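Local coordinates for aldehyde dehydrogenase 12 (Zea mays, PDB 6D97), which catalyses the NAD-dependent oxidation of L-glutamate gamma-semialdehyde to glutamate, the last step of proline catabolism in plants, at residues A[119-123]-A[124-128]; A[207-210]-A[211-215]; A[236-240]-A[241-245]; A[356-359]-A[360-363]; A[495-498]-A[499-503]. One frame throughout, in Å; residues are numbered along the deposited sequence.

Contact 1 (A[119-123]-A[124-128]); sequences HMLGQ and PTVLD
The junction between helix 105-121 and helix 124-137 turns on Gln123, the N-cap residue of the second helix, whose carbonyl receives the first turn that follows. Leu127 N donates to Gln123 O at 2.8 Å in an almost straight bond, 175° at the hydrogen, and Val126 N adds a weak bond to the same oxygen. The last carbonyls before the corner meet the side chains of that first turn. Val126 sets its branch point against the carbonyl oxygen of Met120, with CB 3.2 Å from Met120 O and both methyls flanking that oxygen. Its CG1, anti to the backbone N (chi1 -178°), lies 4.1 Å from Leu121 CD2, the two side chains crossing at about a right angle, while CG2 lies near CB of Gln123. Leu127 comes up beside the carbonyl of Leu121, CD2 3.2 Å from Leu121 O. Beyond the corner, Leu121 and Leu127 both rest on Val149 of helix 142-157, and His119 stacks on His119 of the second subunit. Gln123 is bent at chi2 (-56°), which folds its amide back over one face of the His119 ring; there NE2 donates to His119 O at 3.2 Å, with the oxygen close to the amide plane.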
loop_
_atom_site.group_PDB
_atom_site.type_symbol
_atom_site.label_atom_id
_atom_site.label_comp_id
_atom_site.label_asym_id
_atom_site.label_seq_id
_atom_site.Cartn_x
_atom_site.Cartn_y
_atom_site.Cartn_z
ATOM N N HIS A 119 11.115 26.445 3.619
ATOM C CA HIS A 119 10.763 27.854 3.485
ATOM C C HIS A 119 12.007 28.711 3.303
ATOM O O HIS A 119 11.981 29.709 2.572
ATOM C CB HIS A 119 9.964 28.323 4.700
ATOM C CG HIS A 119 9.516 29.749 4.611
ATOM N ND1 HIS A 119 10.046 30.751 5.395
ATOM C CD2 HIS A 119 8.588 30.342 3.823
ATOM C CE1 HIS A 119 9.464 31.898 5.095
ATOM N NE2 HIS A 119 8.574 31.677 4.144
ATOM N N MET A 120 13.103 28.338 3.962
ATOM C CA MET A 120 14.350 29.076 3.800
ATOM C C MET A 120 14.911 28.895 2.397
ATOM O O MET A 120 15.243 29.874 1.720
ATOM C CB MET A 120 15.362 28.631 4.853
ATOM C CG MET A 120 15.193 29.330 6.181
ATOM S SD MET A 120 15.529 31.099 6.078
ATOM C CE MET A 120 17.309 31.099 5.872
ATOM N N LEU A 121 15.016 27.644 1.938
ATOM C CA LEU A 121 15.514 27.381 0.593
ATOM C C LEU A 121 14.655 28.030 -0.484
ATOM O O LEU A 121 15.157 28.294 -1.580
ATOM C CB LEU A 121 15.597 25.871 0.342
ATOM C CG LEU A 121 16.910 25.132 0.617
ATOM C CD1 LEU A 121 16.946 23.829 -0.160
ATOM C CD2 LEU A 121 18.115 25.993 0.274
ATOM N N GLY A 122 13.376 28.285 -0.204
ATOM C CA GLY A 122 12.496 28.904 -1.183
ATOM C C GLY A 122 12.619 30.408 -1.297
ATOM O O GLY A 122 12.050 30.999 -2.221
ATOM N N GLN A 123 13.341 31.037 -0.376
ATOM C CA GLN A 123 13.556 32.473 -0.453
ATOM C C GLN A 123 14.439 32.792 -1.654
ATOM O O GLN A 123 15.487 32.154 -1.831
ATOM C CB GLN A 123 14.204 32.994 0.830
ATOM C CG GLN A 123 13.347 32.820 2.065
ATOM C CD GLN A 123 11.986 33.469 1.918
ATOM O OE1 GLN A 123 11.870 34.695 1.903
ATOM N NE2 GLN A 123 10.948 32.647 1.805
ATOM N N PRO A 124 14.050 33.749 -2.502
ATOM C CA PRO A 124 14.849 34.031 -3.707
ATOM C C PRO A 124 16.319 34.286 -3.428
ATOM O O PRO A 124 17.173 33.815 -4.187
ATOM C CB PRO A 124 14.160 35.269 -4.289
ATOM C CG PRO A 124 12.741 35.136 -3.851
ATOM C CD PRO A 124 12.788 34.508 -2.481
ATOM N N THR A 125 16.644 35.009 -2.354
ATOM C CA THR A 125 18.048 35.282 -2.068
ATOM C C THR A 125 18.787 34.029 -1.616
ATOM O O THR A 125 19.996 33.916 -1.838
ATOM C CB THR A 125 18.177 36.379 -1.012
ATOM O OG1 THR A 125 17.476 35.991 0.176
ATOM C CG2 THR A 125 17.611 37.695 -1.536
ATOM N N VAL A 126 18.088 33.080 -0.991
ATOM C CA VAL A 126 18.747 31.849 -0.568
ATOM C C VAL A 126 18.895 30.891 -1.742
ATOM O O VAL A 126 19.926 30.221 -1.884
ATOM C CB VAL A 126 17.982 31.207 0.603
ATOM C CG1 VAL A 126 18.691 29.944 1.069
ATOM C CG2 VAL A 126 17.833 32.202 1.745
ATOM N N LEU A 127 17.865 30.808 -2.593
ATOM C CA LEU A 127 17.981 30.077 -3.852
ATOM C C LEU A 127 19.188 30.558 -4.641
ATOM O O LEU A 127 20.033 29.761 -5.065
ATOM C CB LEU A 127 16.708 30.255 -4.687
ATOM C CG LEU A 127 15.403 29.514 -4.399
ATOM C CD1 LEU A 127 14.265 30.154 -5.175
ATOM C CD2 LEU A 127 15.526 28.046 -4.766
ATOM N N ASP A 128 19.283 31.872 -4.841
ATOM C CA ASP A 128 20.378 32.430 -5.620
ATOM C C ASP A 128 21.724 32.168 -4.953
ATOM O O ASP A 128 22.710 31.855 -5.631
ATOM C CB ASP A 128 20.145 33.926 -5.818
ATOM C CG ASP A 128 21.219 34.573 -6.651
ATOM O OD1 ASP A 128 21.290 34.282 -7.862
ATOM O OD2 ASP A 128 21.994 35.373 -6.092
#

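Contact 2 (A[207-210]-A[211-215]); sequences LQLM and GALYM
Met210 and Tyr214 lie one turn apart on helix 203-214, and the phenol ring is laid back along the helix against the methionine. Tyr214 has CG anti to its carbonyl carbon (chi1 -68°), a setting that swings the ring over the preceding turn. One face then takes Met210 O, 2.9 Å from Tyr214 CG and nearer the rim than the centre. The same face receives Met210 CB in a CH-pi contact, 4.0 Å from the ring centroid. Met210, bent at both chi2 and chi3, curls its methyl round to the far end of the ring, where CE sits 3.7 Å from Tyr214 CE1. Leu209 and Leu213 lie side by side and point the same way, CD1 to CD1 4.2 Å. The regular helical bonds continue through this turn, among them Tyr214 N to Met210 O at 2.7 Å. The phenol OH is hydrogen-bonded to Ser114 OG of helix 105-121, and Phe155 of helix 142-157 touches Met210 and Tyr214. Were Tyr214 replaced by an alanine, Met210 CB and CE would probably lose the ring they lie against, and Ser114 its phenol partner. In this beta-alpha-beta unit, between strands 191-196 and 218-223, the buried ring thus combines apolar packing with one polar tie, its hydroxyl satisfied by a neighbouring helix.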
loop_
_atom_site.group_PDB
_atom_site.type_symbol
_atom_site.label_atom_id
_atom_site.label_comp_id
_atom_site.label_asym_id
_atom_site.label_seq_id
_atom_site.Cartn_x
_atom_site.Cartn_y
_atom_site.Cartn_z
ATOM N N LEU A 207 19.430 15.104 0.148
ATOM C CA LEU A 207 18.290 14.193 0.103
ATOM C C LEU A 207 18.594 12.880 0.815
ATOM O O LEU A 207 17.714 12.307 1.468
ATOM C CB LEU A 207 17.878 13.939 -1.347
ATOM C CG LEU A 207 16.808 14.861 -1.941
ATOM C CD1 LEU A 207 17.195 16.325 -1.829
ATOM C CD2 LEU A 207 16.518 14.493 -3.390
ATOM N N GLN A 208 19.830 12.385 0.705
ATOM C CA GLN A 208 20.194 11.177 1.437
ATOM C C GLN A 208 20.404 11.473 2.916
ATOM O O GLN A 208 20.086 10.638 3.773
ATOM C CB GLN A 208 21.446 10.537 0.828
ATOM C CG GLN A 208 21.316 10.153 -0.642
ATOM C CD GLN A 208 20.472 8.907 -0.868
ATOM O OE1 GLN A 208 19.840 8.388 0.055
ATOM N NE2 GLN A 208 20.465 8.414 -2.105
ATOM N N LEU A 209 20.940 12.656 3.236
ATOM C CA LEU A 209 21.117 13.043 4.634
ATOM C C LEU A 209 19.782 13.089 5.363
ATOM O O LEU A 209 19.635 12.510 6.447
ATOM C CB LEU A 209 21.817 14.400 4.728
ATOM C CG LEU A 209 21.854 15.032 6.119
ATOM C CD1 LEU A 209 22.761 14.218 7.027
ATOM C CD2 LEU A 209 22.319 16.476 6.039
ATOM N N MET A 210 18.791 13.771 4.777
ATOM C CA MET A 210 17.484 13.864 5.422
ATOM C C MET A 210 16.803 12.505 5.482
ATOM O O MET A 210 16.178 12.170 6.494
ATOM C CB MET A 210 16.597 14.881 4.703
ATOM C CG MET A 210 17.194 16.281 4.649
ATOM S SD MET A 210 17.675 16.918 6.273
ATOM C CE MET A 210 16.103 16.902 7.136
ATOM N N GLY A 211 16.914 11.711 4.412
ATOM C CA GLY A 211 16.344 10.373 4.432
ATOM C C GLY A 211 16.889 9.530 5.566
ATOM O O GLY A 211 16.136 8.874 6.290
ATOM N N ALA A 212 18.212 9.554 5.748
ATOM C CA ALA A 212 18.821 8.819 6.850
ATOM C C ALA A 212 18.287 9.302 8.193
ATOM O O ALA A 212 17.927 8.495 9.058
ATOM C CB ALA A 212 20.343 8.952 6.795
ATOM N N LEU A 213 18.217 10.624 8.380
ATOM C CA LEU A 213 17.731 11.163 9.645
ATOM C C LEU A 213 16.260 10.835 9.864
ATOM O O LEU A 213 15.852 10.515 10.988
ATOM C CB LEU A 213 17.951 12.675 9.694
ATOM C CG LEU A 213 19.397 13.137 9.873
ATOM C CD1 LEU A 213 19.515 14.639 9.629
ATOM C CD2 LEU A 213 19.891 12.774 11.257
ATOM N N TYR A 214 15.450 10.905 8.801
ATOM C CA TYR A 214 14.016 10.661 8.933
ATOM C C TYR A 214 13.735 9.298 9.554
ATOM O O TYR A 214 12.883 9.175 10.442
ATOM C CB TYR A 214 13.328 10.749 7.569
ATOM C CG TYR A 214 13.272 12.120 6.937
ATOM C CD1 TYR A 214 13.362 13.272 7.709
ATOM C CD2 TYR A 214 13.117 12.259 5.561
ATOM C CE1 TYR A 214 13.305 14.526 7.127
ATOM C CE2 TYR A 214 13.064 13.503 4.968
ATOM C CZ TYR A 214 13.155 14.636 5.753
ATOM O OH TYR A 214 13.097 15.878 5.157
ATOM N N MET A 215 14.435 8.261 9.093
ATOM C CA MET A 215 14.134 6.905 9.531
ATOM C C MET A 215 14.733 6.570 10.889
ATOM O O MET A 215 14.469 5.480 11.409
ATOM C CB MET A 215 14.620 5.893 8.492
ATOM C CG MET A 215 14.036 6.118 7.107
ATOM S SD MET A 215 12.246 6.352 7.129
ATOM C CE MET A 215 11.693 4.754 7.721
#

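Contact 3 (A[236-240]-A[241-245]); sequences RLLHD and CGLPA
Helix 229-240 ends where Gly242 turns to positive phi (113°), and two backbone bonds lead back into its last turn: Leu243 N to Leu238 O at 2.9 Å and Gly242 N to His239 O at 3.1 Å. Just before the turn, Cys241 N makes weak bonds to both Leu237 O and Leu238 O. A CB on Gly242 would be jammed against the carbonyl oxygen of Cys241, which explains the glycine. Side chains of the last turn and of the departing chain close in around this reversal. Leu243 has CG anti to its backbone N (chi1 166°), and this brings CD2 to lie 3.8 Å from CB of Leu238 and 3.7 Å from CD2 of His239. The imidazole meets Leu243 twice, since its CD2 edge also faces Leu243 O, 3.2 Å away and in the ring plane. At the same ring's NE2 sits a water, 2.8 Å off and likewise in plane, which also lies within hydrogen-bonding distance of Pro244 O and probably donates to it. A second water donates to both His239 O and Leu243 O, joining the helix end to the departing chain. Further back in the last turn, Leu237 CD2 packs on Cys241 SG at 3.6 Å. Cys241 O is held by Lys116 of helix 105-121, and Leu238 and Leu243 reach helix 203-214 through Leu209 and Leu213 respectively. The arrangement is a Schellman motif, a C-terminal helix cap closed by an apolar residue just after the glycine, here leading towards strand 249-251 of the Rossmann-type NAD-binding sheet.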
loop_
_atom_site.group_PDB
_atom_site.type_symbol
_atom_site.label_atom_id
_atom_site.label_comp_id
_atom_site.label_asym_id
_atom_site.label_seq_id
_atom_site.Cartn_x
_atom_site.Cartn_y
_atom_site.Cartn_z
ATOM N N ARG A 236 24.616 24.490 8.062
ATOM C CA ARG A 236 24.424 25.663 8.910
ATOM C C ARG A 236 22.980 26.140 8.859
ATOM O O ARG A 236 22.396 26.488 9.892
ATOM C CB ARG A 236 25.377 26.778 8.487
ATOM C CG ARG A 236 26.828 26.382 8.622
ATOM C CD ARG A 236 27.790 27.501 8.257
ATOM N NE ARG A 236 29.173 27.074 8.450
ATOM C CZ ARG A 236 29.841 27.190 9.594
ATOM N NH1 ARG A 236 29.256 27.736 10.652
ATOM N NH2 ARG A 236 31.096 26.761 9.680
ATOM N N LEU A 237 22.388 26.152 7.663
ATOM C CA LEU A 237 20.968 26.458 7.534
ATOM C C LEU A 237 20.126 25.456 8.312
ATOM O O LEU A 237 19.204 25.838 9.044
ATOM C CB LEU A 237 20.576 26.472 6.052
ATOM C CG LEU A 237 19.149 26.760 5.558
ATOM C CD1 LEU A 237 19.202 27.044 4.057
ATOM C CD2 LEU A 237 18.139 25.633 5.847
ATOM N N LEU A 238 20.427 24.164 8.160
ATOM C CA LEU A 238 19.638 23.136 8.835
ATOM C C LEU A 238 19.718 23.282 10.348
ATOM O O LEU A 238 18.723 23.070 11.052
ATOM C CB LEU A 238 20.105 21.747 8.398
ATOM C CG LEU A 238 19.681 21.298 6.998
ATOM C CD1 LEU A 238 20.450 20.061 6.562
ATOM C CD2 LEU A 238 18.181 21.034 6.974
ATOM N N HIS A 239 20.895 23.643 10.868
ATOM C CA HIS A 239 21.017 23.906 12.298
ATOM C C HIS A 239 20.139 25.078 12.715
ATOM O O HIS A 239 19.483 25.029 13.762
ATOM C CB HIS A 239 22.476 24.173 12.664
ATOM C CG HIS A 239 23.326 22.942 12.704
ATOM N ND1 HIS A 239 24.650 22.944 12.324
ATOM C CD2 HIS A 239 23.045 21.673 13.083
ATOM C CE1 HIS A 239 25.149 21.730 12.466
ATOM N NE2 HIS A 239 24.196 20.939 12.926
ATOM N N ASP A 240 20.105 26.138 11.903
ATOM C CA ASP A 240 19.207 27.254 12.177
ATOM C C ASP A 240 17.742 26.846 12.111
ATOM O O ASP A 240 16.902 27.506 12.729
ATOM C CB ASP A 240 19.466 28.399 11.197
ATOM C CG ASP A 240 20.725 29.171 11.527
ATOM O OD1 ASP A 240 21.350 28.864 12.566
ATOM O OD2 ASP A 240 21.090 30.080 10.753
ATOM N N CYS A 241 17.422 25.781 11.381
ATOM C CA CYS A 241 16.053 25.299 11.272
ATOM C C CYS A 241 15.718 24.237 12.310
ATOM O O CYS A 241 14.588 23.737 12.320
ATOM C CB CYS A 241 15.795 24.752 9.864
ATOM S SG CYS A 241 15.829 26.009 8.569
ATOM N N GLY A 242 16.662 23.880 13.178
ATOM C CA GLY A 242 16.380 23.008 14.300
ATOM C C GLY A 242 17.033 21.645 14.247
ATOM O O GLY A 242 16.774 20.830 15.140
ATOM N N LEU A 243 17.846 21.359 13.234
ATOM C CA LEU A 243 18.598 20.110 13.197
ATOM C C LEU A 243 19.489 20.013 14.429
ATOM O O LEU A 243 20.355 20.881 14.624
ATOM C CB LEU A 243 19.448 20.016 11.933
ATOM C CG LEU A 243 20.520 18.919 11.951
ATOM C CD1 LEU A 243 19.902 17.536 11.897
ATOM C CD2 LEU A 243 21.505 19.124 10.805
ATOM N N PRO A 244 19.313 19.003 15.281
ATOM C CA PRO A 244 20.104 18.937 16.515
ATOM C C PRO A 244 21.585 18.758 16.227
ATOM O O PRO A 244 21.979 18.026 15.315
ATOM C CB PRO A 244 19.520 17.721 17.245
ATOM C CG PRO A 244 18.145 17.582 16.693
ATOM C CD PRO A 244 18.251 17.985 15.254
ATOM N N ALA A 245 22.406 19.451 17.020
ATOM C CA ALA A 245 23.852 19.386 16.847
ATOM C C ALA A 245 24.355 17.948 16.870
ATOM O O ALA A 245 25.247 17.580 16.097
ATOM C CB ALA A 245 24.544 20.211 17.934
HETATM O O HOH W 1 24.155 18.199 13.431
HETATM O O HOH W 2 19.981 23.371 15.712
#

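Contact 4 (A[356-359]-A[360-363]); sequences RKLE and DLTI
Arg356 and Thr362 face each other across a compact turn that is held mainly by hydrogen bonds. Of those made by side chains, Arg356 NH1 to Thr362 O is 2.9 Å long, and both groups are well set for it: the oxygen lies in the guanidinium plane and the nitrogen meets it on a lone pair. An extended chain from CG to NE carries the guanidinium this far, and NH1 also reaches Thr547 O, at the C-terminus of the third subunit. Thr362 OG1 accepts from Lys357 N at 2.8 Å and 171°, and itself donates to Asp360 OD1 at 2.5 Å. Its chi1 of 44° wedges OG1 between backbone N and carbonyl carbon, where it can accept from Lys357 N and donate to Asp360 OD1. Asp360 OD1 also takes Thr362 N from above the carboxylate plane, at 3.1 Å, which makes an Asx turn; two donors therefore grip this one oxygen. Between backbones, Leu361 N bonds to Leu358 O at 2.9 Å, and Ile363 N to Lys357 O at 3.3 Å; both donors stand above the carbonyl planes. A CA-H...O contact runs from Leu358 CA to Ile363 O. Apolar contact is slighter: Leu358 CD1 approaches Leu361 CD2 at 4.2 Å. Separately, Ile363 sets a methyl against the backbone, its CG2 3.4 Å from Lys357 C. The whole turn belongs to the loop between helices 345-354 and 371-382, and Arg356 ties it to helix 309-321 by a salt bridge from NH2 to Asp317.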
loop_
_atom_site.group_PDB
_atom_site.type_symbol
_atom_site.label_atom_id
_atom_site.label_comp_id
_atom_site.label_asym_id
_atom_site.label_seq_id
_atom_site.Cartn_x
_atom_site.Cartn_y
_atom_site.Cartn_z
ATOM N N ARG A 356 26.636 26.458 -27.184
ATOM C CA ARG A 356 27.107 26.314 -25.815
ATOM C C ARG A 356 28.453 27.005 -25.660
ATOM O O ARG A 356 29.320 26.907 -26.533
ATOM C CB ARG A 356 27.214 24.835 -25.446
ATOM C CG ARG A 356 25.897 24.116 -25.641
ATOM C CD ARG A 356 25.851 22.754 -24.962
ATOM N NE ARG A 356 24.464 22.353 -24.727
ATOM C CZ ARG A 356 23.851 22.412 -23.548
ATOM N NH1 ARG A 356 24.509 22.835 -22.476
ATOM N NH2 ARG A 356 22.577 22.044 -23.445
ATOM N N LYS A 357 28.621 27.722 -24.552
ATOM C CA LYS A 357 29.812 28.539 -24.383
ATOM C C LYS A 357 30.192 28.634 -22.913
ATOM O O LYS A 357 29.372 28.428 -22.015
ATOM C CB LYS A 357 29.623 29.940 -24.972
ATOM C CG LYS A 357 28.320 30.604 -24.601
ATOM C CD LYS A 357 27.618 31.079 -25.854
ATOM C CE LYS A 357 26.482 32.030 -25.536
ATOM N NZ LYS A 357 26.015 32.702 -26.780
ATOM N N LEU A 358 31.463 28.974 -22.692
ATOM C CA LEU A 358 32.024 29.006 -21.346
ATOM C C LEU A 358 31.407 30.114 -20.501
ATOM O O LEU A 358 31.224 29.946 -19.289
ATOM C CB LEU A 358 33.539 29.188 -21.433
ATOM C CG LEU A 358 34.344 29.069 -20.144
ATOM C CD1 LEU A 358 34.256 27.649 -19.630
ATOM C CD2 LEU A 358 35.790 29.467 -20.385
ATOM N N GLU A 359 31.076 31.250 -21.120
ATOM C CA GLU A 359 30.771 32.452 -20.345
ATOM C C GLU A 359 29.480 32.319 -19.544
ATOM O O GLU A 359 29.327 32.989 -18.516
ATOM C CB GLU A 359 30.711 33.676 -21.262
ATOM C CG GLU A 359 32.079 34.185 -21.726
ATOM C CD GLU A 359 32.526 33.572 -23.043
ATOM O OE1 GLU A 359 33.343 34.203 -23.752
ATOM O OE2 GLU A 359 32.049 32.464 -23.377
ATOM N N ASP A 360 28.542 31.481 -19.985
ATOM C CA ASP A 360 27.377 31.149 -19.173
ATOM C C ASP A 360 27.406 29.701 -18.709
ATOM O O ASP A 360 26.399 29.197 -18.200
ATOM C CB ASP A 360 26.076 31.460 -19.925
ATOM C CG ASP A 360 25.835 30.548 -21.123
ATOM O OD1 ASP A 360 26.723 29.737 -21.466
ATOM O OD2 ASP A 360 24.739 30.654 -21.723
ATOM N N LEU A 361 28.540 29.025 -18.889
ATOM C CA LEU A 361 28.770 27.671 -18.393
ATOM C C LEU A 361 27.779 26.666 -18.972
ATOM O O LEU A 361 27.463 25.656 -18.340
ATOM C CB LEU A 361 28.758 27.632 -16.864
ATOM C CG LEU A 361 30.027 28.237 -16.256
ATOM C CD1 LEU A 361 29.942 28.297 -14.740
ATOM C CD2 LEU A 361 31.241 27.435 -16.696
ATOM N N THR A 362 27.287 26.925 -20.183
ATOM C CA THR A 362 26.622 25.878 -20.945
ATOM C C THR A 362 27.616 24.886 -21.537
ATOM O O THR A 362 27.204 23.826 -22.023
ATOM C CB THR A 362 25.759 26.494 -22.047
ATOM O OG1 THR A 362 26.489 27.541 -22.699
ATOM C CG2 THR A 362 24.481 27.067 -21.451
ATOM N N ILE A 363 28.901 25.234 -21.541
ATOM C CA ILE A 363 30.009 24.291 -21.617
ATOM C C ILE A 363 31.031 24.783 -20.602
ATOM O O ILE A 363 31.089 25.977 -20.295
ATOM C CB ILE A 363 30.625 24.187 -23.033
ATOM C CG1 ILE A 363 31.560 22.977 -23.140
ATOM C CG2 ILE A 363 31.388 25.454 -23.382
ATOM C CD1 ILE A 363 30.858 21.645 -23.093
#

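Contact 5 (A[495-498]-A[499-503]); sequences TGAP and QNHWF
Pro498 carries most of this contact, meeting Asn500 and His501 by van der Waals approach; no hydrogen bond joins 495-498 to 499-503. At the proline ring, CG has Asn500 OD1 3.0 Å away, and on the next corner CD lies 3.3 Å from His501 NE2. Both partners are folded back by the same torsion: chi1 is 45° in Asn500 and 66° in His501, placing CG of each between backbone N and carbonyl carbon and turning the side chain towards the proline. Apolar contact continues at Ala497, whose CB touches Phe503 CD1 at 3.5 Å and His501 CE1 at 3.9 Å. A polar tie of the imidazole stays within 499-503: ND1 donates to Trp502 O at 3.0 Å, from above the carbonyl plane, and fixes the ring's rotation. An alanine in place of His501 is likely to leave a gap beside Pro498 CD and Ala497 CB and Trp502 O without its donor. Around the turn, Gln499 NE2 bonds to Asp162 of the second subunit, while the Trp502 ring meets His527 of the third. From Pro498 to His501 the chain makes a type I beta turn, with proline at its first position, in the long loop between strand 485-488 and helix 517-524 where neighbouring subunits of the tetramer come together.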
loop_
_atom_site.group_PDB
_atom_site.type_symbol
_atom_site.label_atom_id
_atom_site.label_comp_id
_atom_site.label_asym_id
_atom_site.label_seq_id
_atom_site.Cartn_x
_atom_site.Cartn_y
_atom_site.Cartn_z
ATOM N N THR A 495 18.060 12.683 -18.509
ATOM C CA THR A 495 18.480 13.462 -17.352
ATOM C C THR A 495 17.295 14.162 -16.698
ATOM O O THR A 495 16.193 14.232 -17.246
ATOM C CB THR A 495 19.533 14.500 -17.756
ATOM O OG1 THR A 495 18.931 15.494 -18.593
ATOM C CG2 THR A 495 20.658 13.839 -18.515
ATOM N N GLY A 496 17.546 14.682 -15.502
ATOM C CA GLY A 496 16.589 15.549 -14.842
ATOM C C GLY A 496 15.506 14.839 -14.065
ATOM O O GLY A 496 14.345 15.263 -14.104
ATOM N N ALA A 497 15.845 13.765 -13.368
ATOM C CA ALA A 497 14.865 13.075 -12.538
ATOM C C ALA A 497 14.539 13.925 -11.319
ATOM O O ALA A 497 15.436 14.203 -10.512
ATOM C CB ALA A 497 15.391 11.711 -12.108
ATOM N N PRO A 498 13.296 14.375 -11.150
ATOM C CA PRO A 498 12.973 15.220 -9.997
ATOM C C PRO A 498 12.583 14.395 -8.782
ATOM O O PRO A 498 12.632 13.161 -8.810
ATOM C CB PRO A 498 11.809 16.071 -10.516
ATOM C CG PRO A 498 11.122 15.172 -11.503
ATOM C CD PRO A 498 12.156 14.229 -12.071
ATOM N N GLN A 499 12.180 15.070 -7.706
ATOM C CA GLN A 499 11.919 14.379 -6.451
ATOM C C GLN A 499 10.584 13.646 -6.433
ATOM O O GLN A 499 10.334 12.886 -5.493
ATOM C CB GLN A 499 11.965 15.373 -5.292
ATOM C CG GLN A 499 10.725 16.253 -5.183
ATOM C CD GLN A 499 10.529 17.174 -6.381
ATOM O OE1 GLN A 499 11.482 17.754 -6.901
ATOM N NE2 GLN A 499 9.285 17.305 -6.825
ATOM N N ASN A 500 9.721 13.858 -7.426
ATOM C CA ASN A 500 8.418 13.206 -7.408
ATOM C C ASN A 500 8.459 11.765 -7.895
ATOM O O ASN A 500 7.450 11.063 -7.765
ATOM C CB ASN A 500 7.405 13.999 -8.238
ATOM C CG ASN A 500 7.960 14.447 -9.569
ATOM O OD1 ASN A 500 8.764 15.374 -9.629
ATOM N ND2 ASN A 500 7.519 13.806 -10.648
ATOM N N HIS A 501 9.575 11.297 -8.450
ATOM C CA HIS A 501 9.663 9.884 -8.773
ATOM C C HIS A 501 11.083 9.384 -8.551
ATOM O O HIS A 501 12.033 10.157 -8.396
ATOM C CB HIS A 501 9.182 9.585 -10.201
ATOM C CG HIS A 501 10.036 10.172 -11.278
ATOM N ND1 HIS A 501 11.249 9.634 -11.645
ATOM C CD2 HIS A 501 9.837 11.236 -12.090
ATOM C CE1 HIS A 501 11.767 10.349 -12.628
ATOM N NE2 HIS A 501 10.928 11.325 -12.921
ATOM N N TRP A 502 11.189 8.062 -8.517
ATOM C CA TRP A 502 12.430 7.372 -8.208
ATOM C C TRP A 502 13.545 7.752 -9.173
ATOM O O TRP A 502 13.320 7.935 -10.374
ATOM C CB TRP A 502 12.167 5.863 -8.258
ATOM C CG TRP A 502 13.373 4.978 -8.317
ATOM C CD1 TRP A 502 14.177 4.738 -9.402
ATOM C CD2 TRP A 502 13.881 4.165 -7.255
ATOM N NE1 TRP A 502 15.167 3.847 -9.067
ATOM C CE2 TRP A 502 15.006 3.477 -7.758
ATOM C CE3 TRP A 502 13.499 3.955 -5.924
ATOM C CZ2 TRP A 502 15.758 2.601 -6.975
ATOM C CZ3 TRP A 502 14.247 3.083 -5.148
ATOM C CH2 TRP A 502 15.362 2.414 -5.680
ATOM N N PHE A 503 14.754 7.882 -8.633
ATOM C CA PHE A 503 15.979 7.881 -9.421
ATOM C C PHE A 503 16.938 6.887 -8.789
ATOM O O PHE A 503 17.175 6.928 -7.577
ATOM C CB PHE A 503 16.629 9.267 -9.501
ATOM C CG PHE A 503 17.955 9.273 -10.223
ATOM C CD1 PHE A 503 18.015 9.491 -11.588
ATOM C CD2 PHE A 503 19.141 9.053 -9.536
ATOM C CE1 PHE A 503 19.229 9.501 -12.252
ATOM C CE2 PHE A 503 20.356 9.055 -10.199
ATOM C CZ PHE A 503 20.398 9.286 -11.557
#

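How the contacts relate
Contact 2 is the most thoroughly buried, its touching residues all inside the NAD-binding fold; the other four are partly buried. Contacts 1, 2 and 3 form one apolar cluster, with contact 3 in the middle: Leu237 and Cys241 pack on Met120 and Leu121 of contact 1, and Leu238 and Leu243 on Leu209 and Leu213 of contact 2. All three are built on helices, contact 1 at the junction of two, contact 2 within one and contact 3 at a C-terminal cap. Contacts 4 and 5 are loops, separated by about 9 Å at their nearest atoms, and both touch the third subunit. Their chemistry diverges, contact 4 relying on hydrogen bonds and contact 5 on proline and ring packing.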